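Local coordinates for Myo-inositol dehydrogenase (Corynebacterium glutamicum, PDB 3EUW), which probably oxidises myo-inositol with NAD+ as an inositol 2-dehydrogenase of the Gfo/Idh/MocA family, and forms a tetramer in the crystal, at residues Cys94-Asp99 / Leu121-Arg126; Ile152-Ala157 / Cys233-Asp238; Ile170-Thr175 / Ala319-Ala324. All coordinates share one frame; numbering follows the deposited sequence.

The three contacts spread from the Rossmann domain into the C-terminal domain. Contact 1 closes first along the chain, at one edge of the parallel sheet. Contacts 2 and 3 follow and interleave, in the order 152-157, 170-175, 233-238 and 319-324. Contact 2 lies at the end of strand 146-154 in the mixed sheet, and contact 3 pairs two helices beside that sheet. The centres of contacts 1 and 2 lie about 20 Å apart, those of contacts 1 and 3 about 16 Å, and those of contacts 2 and 3 about 18 Å. Helix 169-185 connects them: K96 of contact 1 probably hydrogen-bonds D173 O, and selenomethionine M174 packs on S153-D155. Through K96, the Rossmann domain reaches the C-terminal domain.

Contact 1. Residues Cys94-Asp99 / Leu121-Arg126; sequences CEKPID and LGFNRR
The last parallel bridge of the Rossmann sheet pairs C94 with L121, where strands 92-94 and 119-121 run out into loops. G122 N donates to C94 O at 2.7 Å, at an N-H...O angle of 153° and tilted from the carbonyl plane. G122 is also the centre of an inverse gamma turn. E95, K96 and P97 form the Glu-Lys-Pro signature of the Gfo/Idh/MocA family, with a cis peptide before P97. A water ties this signature to the second loop. It accepts from K96 N at 2.8 Å and donates to both E95 OE1 and G122 O, the latter at 2.6 Å. The E95 side chain starts away from 121-126, but its carboxylate end comes nearer; the other oxygen, OE2, bonds H19 NE2. K96 CB lies 3.7 Å from F123 CE1, and the two side chains cross at about a right angle. The K96 chain bends at its second torsion (chi2 -75°), which turns the amine away from F123 to D173 O in helix 169-185. Further along, I98 CG1 meets L121 CD1 at 4.0 Å. I98 also packs on V105 of helix 102-112.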
loop_
_atom_site.group_PDB
_atom_site.type_symbol
_atom_site.label_atom_id
_atom_site.label_comp_id
_atom_site.label_asym_id
_atom_site.label_seq_id
_atom_site.Cartn_x
_atom_site.Cartn_y
_atom_site.Cartn_z
ATOM N N CYS A 94 -20.683 15.148 27.004
ATOM C CA CYS A 94 -19.820 14.594 28.033
ATOM C C CYS A 94 -18.847 13.517 27.564
ATOM O O CYS A 94 -19.232 12.580 26.860
ATOM C CB CYS A 94 -20.693 14.031 29.164
ATOM S SG CYS A 94 -19.786 13.477 30.617
ATOM N N GLU A 95 -17.582 13.655 27.957
ATOM C CA GLU A 95 -16.577 12.655 27.608
ATOM C C GLU A 95 -16.988 11.386 28.316
ATOM O O GLU A 95 -17.531 11.436 29.417
ATOM C CB GLU A 95 -15.191 13.045 28.116
ATOM C CG GLU A 95 -14.478 14.089 27.292
ATOM C CD GLU A 95 -14.201 13.614 25.892
ATOM O OE1 GLU A 95 -13.709 12.476 25.751
ATOM O OE2 GLU A 95 -14.467 14.379 24.938
ATOM N N LYS A 96 -16.732 10.248 27.689
ATOM C CA LYS A 96 -17.073 8.965 28.286
ATOM C C LYS A 96 -16.243 8.757 29.565
ATOM O O LYS A 96 -15.157 9.303 29.697
ATOM C CB LYS A 96 -16.809 7.854 27.251
ATOM C CG LYS A 96 -15.876 6.725 27.668
ATOM C CD LYS A 96 -14.409 7.107 27.688
ATOM C CE LYS A 96 -13.571 5.881 28.011
ATOM N NZ LYS A 96 -12.228 6.170 28.566
ATOM N N PRO A 97 -16.788 8.037 30.559
ATOM C CA PRO A 97 -18.098 7.386 30.588
ATOM C C PRO A 97 -19.027 8.263 31.438
ATOM O O PRO A 97 -18.612 9.302 31.945
ATOM C CB PRO A 97 -17.798 6.073 31.275
ATOM C CG PRO A 97 -16.864 6.542 32.377
ATOM C CD PRO A 97 -15.967 7.587 31.701
ATOM N N ILE A 98 -20.280 7.852 31.591
ATOM C CA ILE A 98 -21.199 8.617 32.413
ATOM C C ILE A 98 -20.645 8.503 33.820
ATOM O O ILE A 98 -20.618 9.468 34.586
ATOM C CB ILE A 98 -22.625 8.034 32.359
ATOM C CG1 ILE A 98 -23.195 8.183 30.940
ATOM C CG2 ILE A 98 -23.508 8.741 33.367
ATOM C CD1 ILE A 98 -24.525 7.502 30.735
ATOM N N ASP A 99 -20.182 7.298 34.131
ATOM C CA ASP A 99 -19.579 6.970 35.419
ATOM C C ASP A 99 -19.035 5.551 35.270
ATOM O O ASP A 99 -19.424 4.830 34.352
ATOM C CB ASP A 99 -20.625 7.006 36.540
ATOM C CG ASP A 99 -19.993 7.069 37.926
ATOM O OD1 ASP A 99 -19.586 8.171 38.351
ATOM O OD2 ASP A 99 -19.892 6.015 38.587
ATOM N N LEU A 121 -23.093 11.798 24.278
ATOM C CA LEU A 121 -21.895 11.130 24.775
ATOM C C LEU A 121 -20.766 11.315 23.787
ATOM O O LEU A 121 -20.958 11.174 22.575
ATOM C CB LEU A 121 -22.146 9.650 25.045
ATOM C CG LEU A 121 -22.002 9.491 26.561
ATOM C CD1 LEU A 121 -23.349 9.724 27.235
ATOM C CD2 LEU A 121 -21.467 8.134 26.900
ATOM N N GLY A 122 -19.589 11.637 24.316
ATOM C CA GLY A 122 -18.444 11.910 23.463
ATOM C C GLY A 122 -17.656 10.755 22.888
ATOM O O GLY A 122 -16.433 10.719 23.047
ATOM N N PHE A 123 -18.333 9.809 22.235
ATOM C CA PHE A 123 -17.623 8.692 21.604
ATOM C C PHE A 123 -17.173 9.243 20.260
ATOM O O PHE A 123 -17.786 8.993 19.219
ATOM C CB PHE A 123 -18.544 7.490 21.421
ATOM C CG PHE A 123 -18.856 6.774 22.705
ATOM C CD1 PHE A 123 -17.842 6.195 23.460
ATOM C CD2 PHE A 123 -20.164 6.684 23.163
ATOM C CE1 PHE A 123 -18.134 5.531 24.662
ATOM C CE2 PHE A 123 -20.466 6.028 24.357
ATOM C CZ PHE A 123 -19.450 5.450 25.107
ATOM N N ASN A 124 -16.091 10.009 20.317
ATOM C CA ASN A 124 -15.532 10.686 19.165
ATOM C C ASN A 124 -15.164 9.833 17.967
ATOM O O ASN A 124 -15.147 10.333 16.838
ATOM C CB ASN A 124 -14.306 11.503 19.594
ATOM C CG ASN A 124 -13.202 10.635 20.171
ATOM O OD1 ASN A 124 -13.319 10.122 21.288
ATOM N ND2 ASN A 124 -12.131 10.452 19.405
ATOM N N ARG A 125 -14.872 8.557 18.188
ATOM C CA ARG A 125 -14.480 7.713 17.064
ATOM C C ARG A 125 -15.576 7.560 16.012
ATOM O O ARG A 125 -15.274 7.337 14.842
ATOM C CB ARG A 125 -13.981 6.345 17.554
ATOM C CG ARG A 125 -12.725 6.440 18.427
ATOM C CD ARG A 125 -12.306 5.086 18.983
ATOM N NE ARG A 125 -11.292 5.219 20.018
ATOM C CZ ARG A 125 -10.612 4.209 20.556
ATOM N NH1 ARG A 125 -10.824 2.960 20.160
ATOM N NH2 ARG A 125 -9.716 4.450 21.504
ATOM N N ARG A 126 -16.838 7.693 16.402
ATOM C CA ARG A 126 -17.915 7.589 15.416
ATOM C C ARG A 126 -17.801 8.731 14.414
ATOM O O ARG A 126 -18.272 8.623 13.284
ATOM C CB ARG A 126 -19.296 7.705 16.073
ATOM C CG ARG A 126 -19.628 6.645 17.094
ATOM C CD ARG A 126 -21.130 6.599 17.291
ATOM N NE ARG A 126 -21.529 5.596 18.267
ATOM C CZ ARG A 126 -22.774 5.153 18.414
ATOM N NH1 ARG A 126 -23.751 5.631 17.646
ATOM N NH2 ARG A 126 -23.036 4.210 19.302
HETATM O O HOH W 1 -15.240 10.335 25.377
HETATM O O HOH W 2 -12.379 11.581 23.740
#

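Contact 2. Residues Ile152-Ala157 / Cys233-Asp238; sequences ISRDPA and CSYGYD
R154 and D238 form an antiparallel hydrogen-bonded pair: R154 N meets a lone pair of D238 O at 3.0 Å, while the return bond from D238 N to R154 O is weak. Beyond this pair, C233 N donates to P156 O at 2.9 Å from above the carbonyl plane. C233 to G236 make a type I beta turn, which brings the chain round to D238. The R154 and D238 side chains then run side by side. R154 NH1 forms a salt bridge with D238 OD2 at 3.2 Å, with the guanidinium and carboxylate planes 52° apart. Y235 OH donates to the same OD2 at 2.6 Å, from above the carboxylate plane, so this oxygen takes two donors. The extended R154 chain puts its guanidinium under the methyl CG2 of I152, which sits 3.8 Å above the plane, over its centre. Just past the strand end, D155 leaves the backbone roughly opposite to R154, and its OD1 reaches the edge of the Y237 ring, 3.4 Å from CE1. One water joins this OD1 to Y237 OH. P156 CD touches Y237 CD1 at 3.8 Å, and D155 OD2 pairs with R231. The guanidinium continues into a subunit interface, bonding Q148 and E242 of the second subunit, and F244 of that subunit gives it a cation-pi partner. In the mixed sheet of the Gfo/Idh/MocA C-terminal domain, strand 146-154 lies between strands 224-230 and 238-245, and helix 169-185 packs on S153 and D155 through M174.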
loop_
_atom_site.group_PDB
_atom_site.type_symbol
_atom_site.label_atom_id
_atom_site.label_comp_id
_atom_site.label_asym_id
_atom_site.label_seq_id
_atom_site.Cartn_x
_atom_site.Cartn_y
_atom_site.Cartn_z
ATOM N N ILE A 152 -9.087 -3.495 15.957
ATOM C CA ILE A 152 -7.796 -3.649 16.604
ATOM C C ILE A 152 -7.328 -2.305 17.105
ATOM O O ILE A 152 -6.974 -1.410 16.324
ATOM C CB ILE A 152 -6.744 -4.231 15.643
ATOM C CG1 ILE A 152 -7.193 -5.621 15.177
ATOM C CG2 ILE A 152 -5.377 -4.291 16.339
ATOM C CD1 ILE A 152 -6.263 -6.293 14.174
ATOM N N SER A 153 -7.350 -2.170 18.425
ATOM C CA SER A 153 -6.928 -0.963 19.092
ATOM C C SER A 153 -5.790 -1.279 20.063
ATOM O O SER A 153 -5.908 -2.149 20.933
ATOM C CB SER A 153 -8.100 -0.358 19.864
ATOM O OG SER A 153 -9.190 -0.055 19.006
ATOM N N ARG A 154 -4.683 -0.577 19.899
ATOM C CA ARG A 154 -3.553 -0.767 20.789
ATOM C C ARG A 154 -2.999 0.591 21.190
ATOM O O ARG A 154 -2.617 1.397 20.338
ATOM C CB ARG A 154 -2.468 -1.605 20.107
ATOM C CG ARG A 154 -2.935 -2.998 19.713
ATOM C CD ARG A 154 -1.855 -3.721 18.898
ATOM N NE ARG A 154 -2.143 -5.137 18.708
ATOM C CZ ARG A 154 -2.018 -5.782 17.553
ATOM N NH1 ARG A 154 -1.601 -5.144 16.458
ATOM N NH2 ARG A 154 -2.329 -7.064 17.491
ATOM N N ASP A 155 -2.983 0.858 22.489
ATOM C CA ASP A 155 -2.452 2.118 22.964
ATOM C C ASP A 155 -0.933 2.062 22.860
ATOM O O ASP A 155 -0.336 0.986 22.959
ATOM C CB ASP A 155 -2.840 2.366 24.422
ATOM C CG ASP A 155 -4.285 2.748 24.584
ATOM O OD1 ASP A 155 -5.002 2.867 23.566
ATOM O OD2 ASP A 155 -4.701 2.936 25.746
ATOM N N PRO A 156 -0.296 3.220 22.646
ATOM C CA PRO A 156 1.159 3.316 22.536
ATOM C C PRO A 156 1.816 2.777 23.798
ATOM O O PRO A 156 2.784 2.024 23.725
ATOM C CB PRO A 156 1.398 4.819 22.369
ATOM C CG PRO A 156 0.183 5.256 21.616
ATOM C CD PRO A 156 -0.936 4.507 22.320
ATOM N N ALA A 157 1.282 3.165 24.956
ATOM C CA ALA A 157 1.825 2.718 26.248
ATOM C C ALA A 157 0.807 2.853 27.376
ATOM O O ALA A 157 -0.216 3.513 27.221
ATOM C CB ALA A 157 3.090 3.527 26.602
ATOM N N CYS A 233 2.206 -0.357 22.110
ATOM C CA CYS A 233 2.352 -0.523 20.670
ATOM C C CYS A 233 3.546 0.302 20.222
ATOM O O CYS A 233 3.521 1.526 20.282
ATOM C CB CYS A 233 1.084 -0.042 19.966
ATOM S SG CYS A 233 1.084 -0.230 18.170
ATOM N N SER A 234 4.582 -0.379 19.752
ATOM C CA SER A 234 5.820 0.279 19.364
ATOM C C SER A 234 5.754 1.266 18.206
ATOM O O SER A 234 6.529 2.216 18.170
ATOM C CB SER A 234 6.899 -0.774 19.078
ATOM O OG SER A 234 6.542 -1.603 17.990
ATOM N N TYR A 235 4.820 1.073 17.282
ATOM C CA TYR A 235 4.734 1.954 16.124
ATOM C C TYR A 235 3.697 3.075 16.185
ATOM O O TYR A 235 3.498 3.780 15.200
ATOM C CB TYR A 235 4.520 1.111 14.869
ATOM C CG TYR A 235 3.394 0.104 15.002
ATOM C CD1 TYR A 235 2.062 0.476 14.779
ATOM C CD2 TYR A 235 3.659 -1.216 15.370
ATOM C CE1 TYR A 235 1.016 -0.448 14.923
ATOM C CE2 TYR A 235 2.630 -2.153 15.515
ATOM C CZ TYR A 235 1.312 -1.762 15.293
ATOM O OH TYR A 235 0.311 -2.688 15.457
ATOM N N GLY A 236 3.048 3.245 17.334
ATOM C CA GLY A 236 2.059 4.300 17.458
ATOM C C GLY A 236 0.726 3.865 18.031
ATOM O O GLY A 236 0.633 2.848 18.714
ATOM N N TYR A 237 -0.311 4.646 17.736
ATOM C CA TYR A 237 -1.671 4.408 18.217
ATOM C C TYR A 237 -2.468 3.617 17.166
ATOM O O TYR A 237 -3.110 4.191 16.289
ATOM C CB TYR A 237 -2.319 5.766 18.502
ATOM C CG TYR A 237 -3.677 5.745 19.167
ATOM C CD1 TYR A 237 -4.015 4.758 20.094
ATOM C CD2 TYR A 237 -4.596 6.768 18.934
ATOM C CE1 TYR A 237 -5.229 4.795 20.778
ATOM C CE2 TYR A 237 -5.815 6.815 19.612
ATOM C CZ TYR A 237 -6.123 5.828 20.532
ATOM O OH TYR A 237 -7.313 5.880 21.210
ATOM N N ASP A 238 -2.414 2.294 17.283
ATOM C CA ASP A 238 -3.062 1.375 16.340
ATOM C C ASP A 238 -4.584 1.423 16.435
ATOM O O ASP A 238 -5.159 1.020 17.440
ATOM C CB ASP A 238 -2.549 -0.046 16.599
ATOM C CG ASP A 238 -2.757 -0.979 15.416
ATOM O OD1 ASP A 238 -3.423 -0.578 14.437
ATOM O OD2 ASP A 238 -2.255 -2.121 15.475
HETATM O O HOH W 3 -7.352 5.077 24.192
#

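Contact 3. Residues Ile170-Thr175 / Ala319-Ala324; sequences IFRDMT and ACLESA
The F171 ring lies against C320 and L321 in a helix-helix contact beside the mixed sheet of the C-terminal domain. The axes of segments 170-175 and 319-324 come within 9.5 Å, at 133° between their N-to-C directions. C320 CB sits over one face of the ring as a CH-pi contact, 3.8 Å from the centroid. C320 SG lies obliquely to the same ring, a Cys sulfur-aromatic contact. The backbone N of L321 stands over the same face, also offset toward the rim. At the tip of the ring, F171 CZ meets A324 CB at 3.9 Å, one helical turn on from C320. The opposite face takes I170 CG2 from its own helix. Beside the ring, L321 CD2 touches the guanidinium of R172, 3.6 Å from NH2. R172 is held by polar partners outside the two segments: NH1 bonds G168 O and NE bonds N318 OD1. The sheet also packs on F171, through V213 and V215 of strand 212-219 and A194 of strand 189-197. Helix 169-185 widens here into a pi-type turn: I170 O accepts from M174 N at 2.7 Å and from T175 N at 3.0 Å, on opposite faces of its plane.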
loop_
_atom_site.group_PDB
_atom_site.type_symbol
_atom_site.label_atom_id
_atom_site.label_comp_id
_atom_site.label_asym_id
_atom_site.label_seq_id
_atom_site.Cartn_x
_atom_site.Cartn_y
_atom_site.Cartn_z
ATOM N N ILE A 170 -9.136 -2.174 32.007
ATOM C CA ILE A 170 -9.039 -2.045 30.565
ATOM C C ILE A 170 -10.395 -1.999 29.827
ATOM O O ILE A 170 -10.573 -1.197 28.914
ATOM C CB ILE A 170 -8.148 -3.181 30.001
ATOM C CG1 ILE A 170 -7.795 -2.910 28.540
ATOM C CG2 ILE A 170 -8.839 -4.523 30.163
ATOM C CD1 ILE A 170 -6.678 -3.827 28.005
ATOM N N PHE A 171 -11.346 -2.836 30.233
ATOM C CA PHE A 171 -12.665 -2.875 29.594
ATOM C C PHE A 171 -13.474 -1.584 29.756
ATOM O O PHE A 171 -14.029 -1.077 28.784
ATOM C CB PHE A 171 -13.491 -4.054 30.131
ATOM C CG PHE A 171 -12.888 -5.396 29.839
ATOM C CD1 PHE A 171 -12.796 -5.861 28.530
ATOM C CD2 PHE A 171 -12.421 -6.202 30.871
ATOM C CE1 PHE A 171 -12.255 -7.103 28.259
ATOM C CE2 PHE A 171 -11.879 -7.443 30.605
ATOM C CZ PHE A 171 -11.796 -7.898 29.302
ATOM N N ARG A 172 -13.546 -1.052 30.971
ATOM C CA ARG A 172 -14.292 0.183 31.208
ATOM C C ARG A 172 -13.559 1.433 30.705
ATOM O O ARG A 172 -14.188 2.419 30.328
ATOM C CB ARG A 172 -14.591 0.362 32.705
ATOM C CG ARG A 172 -15.406 -0.756 33.353
ATOM C CD ARG A 172 -15.860 -0.342 34.747
ATOM N NE ARG A 172 -16.525 -1.413 35.492
ATOM C CZ ARG A 172 -15.901 -2.279 36.288
ATOM N NH1 ARG A 172 -14.587 -2.216 36.453
ATOM N NH2 ARG A 172 -16.596 -3.204 36.937
ATOM N N ASP A 173 -12.232 1.380 30.681
ATOM C CA ASP A 173 -11.412 2.517 30.261
ATOM C C ASP A 173 -10.976 2.540 28.792
ATOM O O ASP A 173 -10.928 3.608 28.172
ATOM C CB ASP A 173 -10.172 2.592 31.160
ATOM C CG ASP A 173 -9.272 3.779 30.832
ATOM O OD1 ASP A 173 -9.679 4.937 31.082
ATOM O OD2 ASP A 173 -8.156 3.548 30.329
HETATM N N MSE A 174 -10.647 1.374 28.240
HETATM C CA MSE A 174 -10.204 1.280 26.855
HETATM C C MSE A 174 -11.198 0.612 25.901
HETATM O O MSE A 174 -11.705 1.250 24.990
HETATM C CB MSE A 174 -8.891 0.515 26.793
HETATM C CG MSE A 174 -8.262 0.534 25.417
HETATM SE SE MSE A 174 -6.647 -0.544 25.434
HETATM C CE MSE A 174 -6.178 -0.413 23.497
ATOM N N THR A 175 -11.465 -0.674 26.109
ATOM C CA THR A 175 -12.388 -1.403 25.246
ATOM C C THR A 175 -13.736 -0.702 25.090
ATOM O O THR A 175 -14.386 -0.827 24.058
ATOM C CB THR A 175 -12.626 -2.821 25.791
ATOM O OG1 THR A 175 -11.440 -3.267 26.454
ATOM C CG2 THR A 175 -12.946 -3.794 24.658
ATOM N N ALA A 319 -19.973 -6.658 31.178
ATOM C CA ALA A 319 -20.192 -8.028 30.745
ATOM C C ALA A 319 -18.859 -8.636 30.326
ATOM O O ALA A 319 -18.607 -9.819 30.586
ATOM C CB ALA A 319 -21.187 -8.083 29.593
ATOM N N CYS A 320 -18.006 -7.827 29.692
ATOM C CA CYS A 320 -16.686 -8.286 29.249
ATOM C C CYS A 320 -15.846 -8.728 30.436
ATOM O O CYS A 320 -15.302 -9.830 30.434
ATOM C CB CYS A 320 -15.919 -7.184 28.507
ATOM S SG CYS A 320 -16.443 -6.856 26.817
ATOM N N LEU A 321 -15.734 -7.858 31.437
ATOM C CA LEU A 321 -14.961 -8.152 32.635
ATOM C C LEU A 321 -15.450 -9.433 33.289
ATOM O O LEU A 321 -14.652 -10.281 33.684
ATOM C CB LEU A 321 -15.065 -6.999 33.646
ATOM C CG LEU A 321 -14.310 -7.180 34.972
ATOM C CD1 LEU A 321 -12.826 -7.345 34.700
ATOM C CD2 LEU A 321 -14.542 -5.981 35.875
ATOM N N GLU A 322 -16.765 -9.571 33.409
ATOM C CA GLU A 322 -17.339 -10.761 34.031
ATOM C C GLU A 322 -17.010 -12.024 33.231
ATOM O O GLU A 322 -16.696 -13.065 33.807
ATOM C CB GLU A 322 -18.848 -10.599 34.157
ATOM C CG GLU A 322 -19.401 -11.056 35.492
ATOM C CD GLU A 322 -19.948 -12.449 35.424
ATOM O OE1 GLU A 322 -20.681 -12.738 34.458
ATOM O OE2 GLU A 322 -19.662 -13.251 36.325
ATOM N N SER A 323 -17.095 -11.930 31.903
ATOM C CA SER A 323 -16.784 -13.068 31.042
ATOM C C SER A 323 -15.308 -13.430 31.205
ATOM O O SER A 323 -14.955 -14.593 31.367
ATOM C CB SER A 323 -17.063 -12.726 29.574
ATOM O OG SER A 323 -16.664 -13.786 28.719
ATOM N N ALA A 324 -14.448 -12.420 31.174
ATOM C CA ALA A 324 -13.012 -12.651 31.300
ATOM C C ALA A 324 -12.668 -13.294 32.632
ATOM O O ALA A 324 -11.780 -14.137 32.710
ATOM C CB ALA A 324 -12.260 -11.352 31.155
#